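Local coordinates for protein probable threonyl-tRNA synthetase 1 (Aeropyrum pernix, PDB 3A32) that probably catalyses the ATP-dependent attachment of threonine to its tRNA as a zinc-containing homodimer, and probably cannot itself clear mischarged seryl-tRNA, at residues A[416-419]-A[424-427]; A[295-298]-A[302-305]; A[60-65]-A[182-187]; A[216-219]-A[224-227]; A[345-350]-A[355-360]. One frame throughout, in Å; residues are numbered along the deposited sequence.

Contact 1 of 5, residues A[416-419]-A[424-427]; sequences RVFD and KRRR. With SO4 (sulfate ion), chain D.
Val-417 and Arg-426 face each other as a hydrogen-bonded pair of an antiparallel beta hairpin, with Arg-426 N giving a bond of 2.7 Å to Val-417 O and Val-417 N a longer one to Arg-426 O. Two residues on, at the next hydrogen-bonded pair, Asp-419 N reaches Lys-424 O at 2.7 Å. The close packing lies on the face that carries Phe-418 and Arg-425. Because CG of Phe-418 is anti to the backbone N (chi1 -175°), the ring swings along the partner strand until CZ is 3.5 Å from Lys-424 N, with Lys-424 O over one ring face. Arg-425 bends at chi2 and lays its guanidinium over Phe-418 CB, NH1 making a weak bond of 3.0 Å to Arg-416 O; its NH2 bonds to Pro-397 O. An alanine in place of Phe-418 would remove the ring and would probably leave the Lys-424 backbone less covered and Arg-331 without its cation-pi partner. Farther along the same face the contact loosens toward solvent: Arg-427 runs out extended, crossing Arg-416, and grips a sulfate with NH1 to O3 at 2.8 Å and NH2 to O4 at 3.0 Å. Arg-416 is paired with Asp-414, as Arg-425 is with Glu-392. The sulfate, probably from the crystallisation liquor, is also bound by Lys-406; Arg-427, at least, can hold an anion at this edge of the anticodon-binding domain.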
# COMPACT_ATOMS: atom_id res chain seq x y z
N ARG A 416 -30.78 4.20 -2.29
CA ARG A 416 -30.61 4.10 -3.72
C ARG A 416 -29.17 3.74 -4.06
O ARG A 416 -28.25 4.56 -4.02
CB ARG A 416 -31.05 5.40 -4.41
CG ARG A 416 -32.34 5.91 -3.78
CD ARG A 416 -33.10 6.76 -4.70
NE ARG A 416 -34.39 7.12 -4.15
CZ ARG A 416 -35.24 7.94 -4.75
NH1 ARG A 416 -34.93 8.49 -5.92
NH2 ARG A 416 -36.42 8.18 -4.19
N VAL A 417 -29.01 2.48 -4.40
CA VAL A 417 -27.75 1.89 -4.82
C VAL A 417 -27.63 2.12 -6.34
O VAL A 417 -28.62 2.13 -7.06
CB VAL A 417 -27.77 0.38 -4.40
CG1 VAL A 417 -26.53 -0.36 -4.91
CG2 VAL A 417 -27.88 0.23 -2.85
N PHE A 418 -26.45 2.37 -6.84
CA PHE A 418 -26.32 2.61 -8.26
C PHE A 418 -25.97 1.28 -8.88
O PHE A 418 -25.00 0.63 -8.48
CB PHE A 418 -25.25 3.65 -8.58
CG PHE A 418 -25.21 3.97 -10.02
CD1 PHE A 418 -26.10 4.96 -10.57
CD2 PHE A 418 -24.40 3.20 -10.89
CE1 PHE A 418 -26.14 5.21 -11.96
CE2 PHE A 418 -24.44 3.43 -12.30
CZ PHE A 418 -25.29 4.45 -12.84
N ASP A 419 -26.75 0.88 -9.87
CA ASP A 419 -26.61 -0.41 -10.52
C ASP A 419 -25.71 -0.30 -11.74
O ASP A 419 -26.08 0.34 -12.71
CB ASP A 419 -27.98 -0.87 -11.00
CG ASP A 419 -28.03 -2.36 -11.19
OD1 ASP A 419 -27.83 -3.06 -10.15
OD2 ASP A 419 -28.24 -2.83 -12.34
N LYS A 424 -28.26 2.69 -13.64
CA LYS A 424 -29.36 3.39 -13.01
C LYS A 424 -29.27 3.18 -11.51
O LYS A 424 -28.80 2.13 -11.05
CB LYS A 424 -30.72 2.85 -13.51
CG LYS A 424 -30.97 3.05 -15.05
CD LYS A 424 -32.46 2.94 -15.42
CE LYS A 424 -32.81 2.65 -16.92
NZ LYS A 424 -34.21 3.24 -17.31
N ARG A 425 -29.74 4.18 -10.76
CA ARG A 425 -30.11 4.02 -9.35
C ARG A 425 -31.22 2.99 -9.13
O ARG A 425 -32.21 2.92 -9.90
CB ARG A 425 -30.60 5.37 -8.77
CG ARG A 425 -29.51 6.42 -8.68
CD ARG A 425 -28.76 6.31 -7.37
NE ARG A 425 -27.64 7.28 -7.33
CZ ARG A 425 -26.53 7.08 -6.64
NH1 ARG A 425 -26.36 5.96 -5.93
NH2 ARG A 425 -25.59 7.99 -6.67
N ARG A 426 -31.10 2.22 -8.08
CA ARG A 426 -32.13 1.28 -7.76
C ARG A 426 -32.55 1.48 -6.32
O ARG A 426 -31.72 1.38 -5.42
CB ARG A 426 -31.66 -0.15 -8.02
CG ARG A 426 -32.73 -1.20 -7.80
CD ARG A 426 -32.27 -2.61 -8.30
NE ARG A 426 -31.32 -3.18 -7.37
CZ ARG A 426 -31.65 -3.78 -6.22
NH1 ARG A 426 -32.94 -3.92 -5.86
NH2 ARG A 426 -30.68 -4.26 -5.44
N ARG A 427 -33.85 1.72 -6.11
CA ARG A 427 -34.42 2.01 -4.81
C ARG A 427 -34.63 0.80 -3.96
O ARG A 427 -35.16 -0.21 -4.42
CB ARG A 427 -35.75 2.77 -4.98
CG ARG A 427 -36.25 3.41 -3.73
CD ARG A 427 -37.35 4.38 -3.98
NE ARG A 427 -38.09 4.53 -2.73
CZ ARG A 427 -39.16 5.29 -2.54
NH1 ARG A 427 -39.70 5.99 -3.53
NH2 ARG A 427 -39.74 5.32 -1.36
S SO4 D . -42.54 7.51 -1.59
O1 SO4 D . -43.46 8.64 -1.47
O2 SO4 D . -43.34 6.28 -1.47
O3 SO4 D . -41.86 7.60 -2.88
O4 SO4 D . -41.49 7.64 -0.58

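Contact 2 of 5, residues A[295-298]-A[302-305]; sequences DVVR and GIEE
Val-297 and Ile-303 meet where helix 293-301 ends and the chain turns back toward strand 306-316, a helix C-terminus closed by a glycine of positive phi, Gly-302. The two apolar side chains lie askew to one another: CG1 of Val-297, anti to its own backbone N (chi1 173°), is directed at the branch point of Ile-303, 3.7 Å from CB, and lies about as near to Ile-303 O. The backbones are joined by two weak bonds. Gly-302 N approaches Arg-298 O at 2.9 Å in a bent one, whereas Ile-303 N points almost straight at Val-297 O, but from 3.4 Å. Glycine suits this turn, since positive phi is easily adopted without a side chain. Arg-298 follows another course. Its chain bends at chi3 (46°) and folds the guanidinium back along the helix toward Asp-295, so the arginine is engaged within its own helix. Glu-304 comes near the same arginine from the loop, but its carboxylate is doubtfully placed and supports no firm pairing. On another side of the helix, Val-296 packs against Val-28 of the second subunit. The salt bridge of Arg-298 is made chiefly by NH2, which lies 2.8 Å from Asp-295 OD1 and approaches that oxygen from above the carboxylate plane.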
# COMPACT_ATOMS: atom_id res chain seq x y z
N ASP A 295 20.87 -21.55 -16.52
CA ASP A 295 21.96 -22.16 -15.76
C ASP A 295 21.55 -22.47 -14.33
O ASP A 295 21.62 -23.63 -13.90
CB ASP A 295 23.22 -21.28 -15.81
CG ASP A 295 23.85 -21.27 -17.20
OD1 ASP A 295 23.65 -22.25 -17.95
OD2 ASP A 295 24.53 -20.28 -17.56
N VAL A 296 21.07 -21.45 -13.61
CA VAL A 296 20.65 -21.58 -12.23
C VAL A 296 19.55 -22.63 -12.03
O VAL A 296 19.63 -23.47 -11.13
CB VAL A 296 20.27 -20.17 -11.63
CG1 VAL A 296 19.37 -20.33 -10.43
CG2 VAL A 296 21.52 -19.41 -11.28
N VAL A 297 18.54 -22.64 -12.88
CA VAL A 297 17.46 -23.64 -12.80
C VAL A 297 17.92 -25.06 -13.14
O VAL A 297 17.42 -26.05 -12.59
CB VAL A 297 16.24 -23.21 -13.67
CG1 VAL A 297 15.17 -24.28 -13.76
CG2 VAL A 297 15.66 -21.91 -13.12
N ARG A 298 18.85 -25.15 -14.08
CA ARG A 298 19.36 -26.44 -14.53
C ARG A 298 20.19 -27.03 -13.41
O ARG A 298 19.94 -28.17 -12.98
CB ARG A 298 20.17 -26.31 -15.85
CG ARG A 298 20.59 -27.66 -16.44
CD ARG A 298 21.73 -27.56 -17.48
NE ARG A 298 22.87 -26.72 -17.07
CZ ARG A 298 23.13 -25.50 -17.56
NH1 ARG A 298 22.34 -24.94 -18.50
NH2 ARG A 298 24.20 -24.84 -17.09
N GLY A 302 17.58 -29.09 -11.65
CA GLY A 302 17.63 -30.15 -12.69
C GLY A 302 16.49 -30.07 -13.72
O GLY A 302 16.01 -31.11 -14.22
N ILE A 303 16.05 -28.84 -14.01
CA ILE A 303 15.05 -28.55 -15.03
C ILE A 303 15.72 -27.88 -16.24
O ILE A 303 16.39 -26.87 -16.11
CB ILE A 303 13.88 -27.72 -14.42
CG1 ILE A 303 13.07 -28.61 -13.47
CG2 ILE A 303 12.97 -27.14 -15.50
CD1 ILE A 303 12.30 -27.85 -12.48
N GLU A 304 15.51 -28.46 -17.42
CA GLU A 304 16.07 -27.97 -18.69
C GLU A 304 15.04 -27.10 -19.43
O GLU A 304 15.40 -26.11 -20.07
CB GLU A 304 16.53 -29.15 -19.59
CG GLU A 304 17.80 -28.89 -20.44
CD GLU A 304 19.08 -29.58 -19.88
OE1 GLU A 304 19.27 -30.80 -20.12
OE2 GLU A 304 19.90 -28.92 -19.21
N GLU A 305 13.75 -27.47 -19.33
CA GLU A 305 12.66 -26.69 -19.91
C GLU A 305 11.98 -25.78 -18.88
O GLU A 305 11.26 -26.24 -18.03
CB GLU A 305 11.61 -27.58 -20.57
CG GLU A 305 10.87 -26.85 -21.69
CD GLU A 305 9.56 -27.52 -22.12
OE1 GLU A 305 9.35 -28.72 -21.77
OE2 GLU A 305 8.73 -26.84 -22.79

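Contact 3 of 5, residues A[60-65]-A[182-187]; sequences AKFHAR and FEEMKL
Helices 48-65 and 174-191 keep their backbones well apart here, Phe-62 CA and Glu-184 CA being 8.8 Å from each other, and the ring of Phe-62 spans the gap. With CG anti to the backbone N (chi1 174°), this ring projects from the first helix and meets the second with its far rim. CZ lies 3.8 Å from Glu-184 O, while CE2 is 3.9 Å from Glu-184 CB. The alpha carbon of Glu-184 sits in the ring plane, and so does Leu-187 CD1, which approaches CE1 at 3.9 Å; the leucine therefore packs at the ring's edge, its side chain crossing that of the phenylalanine at about a right angle. This is helix-helix packing in the catalytic region of a class II synthetase, where the ring also touches Leu-313 of strand 306-316; Leu-456, from the C-terminal helix 435-457, touches both Phe-62 and Leu-187. Of its side chain, Glu-184 gives the ring the aliphatic CB and CG. The chain is extended beyond CG and carries the carboxylate past the phenylalanine, the two planes standing 88° apart, and OE1 is hydrogen-bonded to the hydroxyl of Tyr-68, so this buried acid has a polar partner.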
# COMPACT_ATOMS: atom_id res chain seq x y z
N ALA A 60 -2.90 -7.03 -3.82
CA ALA A 60 -1.89 -7.76 -3.06
C ALA A 60 -2.45 -9.04 -2.42
O ALA A 60 -1.90 -10.12 -2.62
CB ALA A 60 -1.21 -6.85 -1.98
N LYS A 61 -3.53 -8.91 -1.67
CA LYS A 61 -4.19 -10.07 -1.04
C LYS A 61 -4.75 -11.08 -2.03
O LYS A 61 -4.62 -12.29 -1.78
CB LYS A 61 -5.27 -9.61 -0.04
CG LYS A 61 -4.69 -8.81 1.15
CD LYS A 61 -5.75 -8.16 2.03
CE LYS A 61 -5.05 -7.49 3.20
NZ LYS A 61 -5.98 -6.80 4.14
N PHE A 62 -5.36 -10.60 -3.12
CA PHE A 62 -5.81 -11.48 -4.22
C PHE A 62 -4.65 -12.34 -4.75
O PHE A 62 -4.78 -13.56 -4.89
CB PHE A 62 -6.46 -10.72 -5.37
CG PHE A 62 -6.78 -11.60 -6.58
CD1 PHE A 62 -7.74 -12.63 -6.49
CD2 PHE A 62 -6.13 -11.41 -7.80
CE1 PHE A 62 -8.02 -13.47 -7.60
CE2 PHE A 62 -6.38 -12.22 -8.91
CZ PHE A 62 -7.35 -13.25 -8.82
N HIS A 63 -3.51 -11.69 -5.00
CA HIS A 63 -2.34 -12.40 -5.46
C HIS A 63 -1.73 -13.33 -4.45
O HIS A 63 -1.38 -14.46 -4.79
CB HIS A 63 -1.35 -11.44 -6.07
CG HIS A 63 -1.79 -10.95 -7.42
ND1 HIS A 63 -2.69 -9.91 -7.58
CD2 HIS A 63 -1.50 -11.39 -8.66
CE1 HIS A 63 -2.87 -9.69 -8.87
NE2 HIS A 63 -2.21 -10.61 -9.55
N ALA A 64 -1.65 -12.90 -3.20
CA ALA A 64 -1.17 -13.80 -2.15
C ALA A 64 -2.03 -15.11 -2.00
O ALA A 64 -1.49 -16.21 -1.83
CB ALA A 64 -1.00 -13.07 -0.87
N ARG A 65 -3.35 -15.00 -2.15
CA ARG A 65 -4.27 -16.14 -2.09
C ARG A 65 -4.20 -17.12 -3.28
O ARG A 65 -4.60 -18.28 -3.16
CB ARG A 65 -5.69 -15.59 -1.97
CG ARG A 65 -5.93 -15.06 -0.57
CD ARG A 65 -7.01 -14.04 -0.47
NE ARG A 65 -8.33 -14.51 -0.90
CZ ARG A 65 -9.14 -15.29 -0.18
NH1 ARG A 65 -8.77 -15.72 1.03
NH2 ARG A 65 -10.34 -15.63 -0.69
N PHE A 182 -5.11 -16.00 -17.10
CA PHE A 182 -6.38 -15.61 -17.68
C PHE A 182 -7.49 -15.65 -16.62
O PHE A 182 -8.30 -14.73 -16.55
CB PHE A 182 -6.81 -16.46 -18.90
CG PHE A 182 -8.24 -16.20 -19.32
CD1 PHE A 182 -8.55 -15.14 -20.15
CD2 PHE A 182 -9.27 -16.98 -18.84
CE1 PHE A 182 -9.89 -14.87 -20.53
CE2 PHE A 182 -10.60 -16.72 -19.20
CZ PHE A 182 -10.90 -15.65 -20.04
N GLU A 183 -7.53 -16.72 -15.82
CA GLU A 183 -8.61 -16.89 -14.82
C GLU A 183 -8.52 -15.79 -13.74
O GLU A 183 -9.52 -15.31 -13.27
CB GLU A 183 -8.61 -18.29 -14.19
CG GLU A 183 -9.03 -19.42 -15.12
CD GLU A 183 -10.56 -19.51 -15.39
OE1 GLU A 183 -11.19 -18.52 -15.77
OE2 GLU A 183 -11.14 -20.61 -15.22
N GLU A 184 -7.30 -15.40 -13.39
CA GLU A 184 -7.09 -14.29 -12.48
C GLU A 184 -7.64 -12.96 -13.03
O GLU A 184 -8.31 -12.23 -12.34
CB GLU A 184 -5.59 -14.19 -12.16
CG GLU A 184 -5.15 -15.33 -11.28
CD GLU A 184 -3.68 -15.56 -11.25
OE1 GLU A 184 -2.88 -14.77 -11.78
OE2 GLU A 184 -3.32 -16.58 -10.64
N MET A 185 -7.35 -12.68 -14.30
CA MET A 185 -7.80 -11.46 -14.97
C MET A 185 -9.33 -11.37 -14.95
O MET A 185 -9.90 -10.31 -14.61
CB MET A 185 -7.23 -11.42 -16.41
CG MET A 185 -7.69 -10.20 -17.25
SD MET A 185 -9.38 -10.41 -17.87
CE MET A 185 -9.39 -12.05 -18.63
N LYS A 186 -9.99 -12.48 -15.28
CA LYS A 186 -11.44 -12.55 -15.28
C LYS A 186 -12.09 -12.30 -13.89
O LYS A 186 -13.08 -11.54 -13.78
CB LYS A 186 -11.84 -13.90 -15.85
CG LYS A 186 -13.33 -14.20 -15.83
CD LYS A 186 -13.58 -15.30 -16.78
CE LYS A 186 -15.07 -15.49 -17.11
NZ LYS A 186 -15.94 -15.72 -15.89
N LEU A 187 -11.56 -12.97 -12.85
CA LEU A 187 -11.97 -12.73 -11.45
C LEU A 187 -11.85 -11.25 -11.01
O LEU A 187 -12.78 -10.73 -10.37
CB LEU A 187 -11.15 -13.63 -10.49
CG LEU A 187 -11.35 -15.15 -10.49
CD1 LEU A 187 -10.21 -15.85 -9.72
CD2 LEU A 187 -12.70 -15.53 -9.91

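Contact 4 of 5, residues A[216-219]-A[224-227]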
# COMPACT_ATOMS: atom_id res chain seq x y z
N LYS A 216 17.39 -13.98 -35.53
CA LYS A 216 17.64 -12.61 -35.98
C LYS A 216 16.65 -11.58 -35.36
O LYS A 216 16.90 -11.08 -34.24
CB LYS A 216 17.68 -12.56 -37.50
CG LYS A 216 18.50 -11.40 -38.03
CD LYS A 216 18.88 -11.67 -39.48
CE LYS A 216 18.32 -10.63 -40.44
NZ LYS A 216 16.81 -10.69 -40.72
N GLU A 217 15.53 -11.25 -36.00
CA GLU A 217 14.69 -10.27 -35.30
C GLU A 217 13.98 -10.82 -34.07
O GLU A 217 13.65 -10.04 -33.15
CB GLU A 217 13.82 -9.28 -36.14
CG GLU A 217 13.45 -9.57 -37.56
CD GLU A 217 14.65 -9.68 -38.46
OE1 GLU A 217 15.20 -8.64 -38.88
OE2 GLU A 217 15.04 -10.84 -38.77
N PHE A 218 13.84 -12.16 -34.01
CA PHE A 218 13.38 -12.89 -32.81
C PHE A 218 14.52 -13.68 -32.20
O PHE A 218 14.98 -14.69 -32.78
CB PHE A 218 12.19 -13.79 -33.14
CG PHE A 218 11.03 -13.03 -33.69
CD1 PHE A 218 10.23 -12.26 -32.85
CD2 PHE A 218 10.76 -13.05 -35.05
CE1 PHE A 218 9.17 -11.54 -33.36
CE2 PHE A 218 9.69 -12.34 -35.57
CZ PHE A 218 8.90 -11.58 -34.74
N MET A 219 14.99 -13.24 -31.03
CA MET A 219 16.12 -13.88 -30.38
C MET A 219 15.75 -15.25 -29.75
O MET A 219 14.59 -15.54 -29.48
CB MET A 219 16.74 -12.95 -29.33
CG MET A 219 15.83 -12.75 -28.08
SD MET A 219 16.83 -12.26 -26.67
CE MET A 219 17.81 -13.74 -26.36
N GLU A 224 12.63 -22.85 -27.71
CA GLU A 224 12.06 -21.83 -26.82
C GLU A 224 10.78 -21.24 -27.38
O GLU A 224 9.75 -21.24 -26.70
CB GLU A 224 13.07 -20.73 -26.59
CG GLU A 224 14.13 -21.10 -25.58
CD GLU A 224 15.27 -20.13 -25.62
OE1 GLU A 224 16.06 -20.22 -26.56
OE2 GLU A 224 15.37 -19.23 -24.74
N TRP A 225 10.85 -20.75 -28.63
CA TRP A 225 9.74 -20.12 -29.31
C TRP A 225 8.57 -21.11 -29.50
O TRP A 225 7.39 -20.79 -29.23
CB TRP A 225 10.25 -19.52 -30.64
CG TRP A 225 10.84 -18.13 -30.49
CD1 TRP A 225 12.16 -17.81 -30.40
CD2 TRP A 225 10.11 -16.89 -30.36
NE1 TRP A 225 12.31 -16.43 -30.23
CE2 TRP A 225 11.07 -15.85 -30.19
CE3 TRP A 225 8.75 -16.56 -30.36
CZ2 TRP A 225 10.71 -14.52 -30.04
CZ3 TRP A 225 8.39 -15.22 -30.23
CH2 TRP A 225 9.37 -14.22 -30.09
N GLU A 226 8.89 -22.33 -29.91
CA GLU A 226 7.89 -23.38 -30.10
C GLU A 226 7.23 -23.82 -28.82
O GLU A 226 6.05 -23.97 -28.80
CB GLU A 226 8.51 -24.59 -30.80
CG GLU A 226 8.86 -24.25 -32.24
CD GLU A 226 9.43 -25.41 -33.04
OE1 GLU A 226 10.19 -26.22 -32.48
OE2 GLU A 226 9.11 -25.47 -34.25
N GLY A 227 7.98 -24.03 -27.76
CA GLY A 227 7.40 -24.40 -26.46
C GLY A 227 6.51 -23.28 -25.91
O GLY A 227 5.43 -23.55 -25.43
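Trp-225, near the start of helix 222-243, reaches back to Phe-218 and Met-219 in the preceding loop. Just before it, Glu-224 turns its acid group to other partners, OE2 to Arg-289 and Tyr-294 and OE1 to Ser-221. At Trp-225 itself, CG lies anti to the carbonyl carbon (chi1 -85°), and the indole extends from the helix with its N-H directed at the loop. NE1 donates to Met-219 O at 2.6 Å with an angle of 156° at the hydrogen; the oxygen lies in the indole plane, while the donor is tilted from the plane of the carbonyl. Here the loop that precedes helix 222-243 is fastened back onto the helix's first turns, in the class II catalytic domain, with the side chain of Met-219 about 10 Å from that of the zinc ligand His-310. The six-membered ring of Trp-225 also receives the edge of Phe-218 on its face, an offset edge-to-face pair with planes at 75° and centroids 5.2 Å apart. Phe-218 CD1 comes within 3.5 Å of Trp-225 CH2, and Phe-218 CB is equally near CZ2. A leucine in place of Trp-225 would probably leave Met-219 O without this donor and Phe-218 without its aromatic partner. Phe-285 adds another edge-to-face contact to the indole.

Contact 5 of 5, residues A[345-350]-A[355-360]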
# COMPACT_ATOMS: atom_id res chain seq x y z
N ALA A 345 -30.25 14.76 4.12
CA ALA A 345 -31.27 15.11 5.10
C ALA A 345 -32.26 16.04 4.39
O ALA A 345 -31.90 17.16 4.03
CB ALA A 345 -30.61 15.80 6.32
N VAL A 346 -33.50 15.59 4.16
CA VAL A 346 -34.44 16.45 3.42
C VAL A 346 -35.29 17.28 4.41
O VAL A 346 -36.33 16.82 4.92
CB VAL A 346 -35.30 15.67 2.48
CG1 VAL A 346 -36.09 16.63 1.56
CG2 VAL A 346 -34.43 14.62 1.66
N LYS A 347 -34.79 18.47 4.73
CA LYS A 347 -35.43 19.28 5.77
C LYS A 347 -36.72 19.93 5.27
O LYS A 347 -36.89 20.13 4.06
CB LYS A 347 -34.45 20.31 6.32
CG LYS A 347 -33.71 19.77 7.52
CD LYS A 347 -32.28 20.25 7.59
CE LYS A 347 -31.46 19.36 8.57
NZ LYS A 347 -31.21 19.95 9.97
N THR A 348 -37.62 20.21 6.20
CA THR A 348 -38.98 20.63 5.89
C THR A 348 -39.27 22.05 6.38
O THR A 348 -40.16 22.70 5.86
CB THR A 348 -40.05 19.64 6.49
OG1 THR A 348 -40.00 19.66 7.92
CG2 THR A 348 -39.80 18.21 6.02
N GLY A 349 -38.51 22.52 7.36
CA GLY A 349 -38.82 23.78 8.03
C GLY A 349 -39.58 23.60 9.34
O GLY A 349 -39.59 24.51 10.21
N GLY A 350 -40.21 22.43 9.51
CA GLY A 350 -41.00 22.14 10.69
C GLY A 350 -40.21 21.38 11.72
O GLY A 350 -39.05 21.09 11.52
N GLU A 355 -35.66 15.42 14.38
CA GLU A 355 -35.53 13.98 14.30
C GLU A 355 -34.79 13.59 13.00
O GLU A 355 -34.05 12.64 12.98
CB GLU A 355 -36.90 13.35 14.28
CG GLU A 355 -37.65 13.39 15.56
CD GLU A 355 -39.01 12.78 15.37
OE1 GLU A 355 -39.06 11.53 15.17
OE2 GLU A 355 -40.00 13.55 15.40
N ILE A 356 -35.06 14.29 11.91
CA ILE A 356 -34.35 14.09 10.64
C ILE A 356 -32.85 14.35 10.81
O ILE A 356 -32.03 13.55 10.35
CB ILE A 356 -34.89 15.03 9.53
CG1 ILE A 356 -36.31 14.62 9.14
CG2 ILE A 356 -33.91 15.12 8.36
CD1 ILE A 356 -36.98 15.58 8.23
N GLU A 357 -32.52 15.46 11.49
CA GLU A 357 -31.13 15.87 11.68
C GLU A 357 -30.42 14.88 12.59
O GLU A 357 -29.32 14.45 12.26
CB GLU A 357 -31.04 17.34 12.17
CG GLU A 357 -29.65 17.75 12.74
CD GLU A 357 -28.54 17.83 11.66
OE1 GLU A 357 -28.85 18.16 10.49
OE2 GLU A 357 -27.35 17.57 11.99
N ASP A 358 -31.07 14.47 13.68
CA ASP A 358 -30.49 13.49 14.57
C ASP A 358 -30.35 12.09 13.93
O ASP A 358 -29.38 11.40 14.18
CB ASP A 358 -31.27 13.40 15.90
CG ASP A 358 -31.24 14.74 16.72
OD1 ASP A 358 -30.51 15.71 16.37
OD2 ASP A 358 -31.95 14.81 17.75
N LEU A 359 -31.33 11.66 13.15
CA LEU A 359 -31.21 10.40 12.40
C LEU A 359 -30.04 10.40 11.40
O LEU A 359 -29.19 9.50 11.43
CB LEU A 359 -32.55 9.99 11.74
CG LEU A 359 -32.63 8.55 11.17
CD1 LEU A 359 -32.38 7.48 12.21
CD2 LEU A 359 -33.96 8.28 10.40
N ALA A 360 -30.00 11.41 10.53
CA ALA A 360 -28.94 11.56 9.52
C ALA A 360 -27.54 11.58 10.13
O ALA A 360 -26.66 10.80 9.76
CB ALA A 360 -29.18 12.86 8.69
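Two bends in Lys-347, at chi2 (145°) and chi4 (-102°), bring its ammonium group across to Glu-357, whose own chain leaves with CG anti to the backbone N and then folds at chi2. NZ and OE1 of these residues meet at 3.0 Å in a salt bridge. The lysine comes to the anti side of the carboxylate, somewhat out of its plane, and NZ also lies 3.4 Å from Glu-357 CB, so it rests against the root of the acid as well as its end. Farther inside, the contact is apolar. Ile-356 turns CG2 toward Ala-345, 3.9 Å from its CB, while CD1 is 3.6 Å from Val-346 O. Ala-345 CB meets Ala-360 CB at 4.0 Å; these two small residues let the strand and helix backbones come close, with alpha carbons 6.1 Å apart. Past the strand, Thr-348 OG1 accepts from Gly-350 N, forming an ST turn, and is also hydrogen-bonded to Asp-353. The axes of strand 345-347 and helix 355-360 are 8.4 Å apart and run nearly antiparallel, at 172°. This is the first half of the beta-alpha-beta crossover, strand 341-347, helix 353-369 and strand 373-380, in the anticodon-binding domain of the class II synthetase.

In the fold
From the N terminus, contact 3 comes first and closes the longest loop, joining helix 48-65 to helix 174-191 across 116 intervening residues. The other four are short closures that follow in series, none nesting with or crossing another. Contact 4 ties a loop to the start of helix 222-243, and contact 2 turns the end of helix 293-301 toward strand 306-316; their nearest atoms are about 5 Å apart within the catalytic domain. Contacts 5 and 1 belong to the anticodon-binding domain, where both reach one six-stranded sheet, the first at strand 341-347 and the second at its edge hairpin. The centres of contacts 2 and 5 lie about 71 Å apart, on opposite sides of the chain's centre.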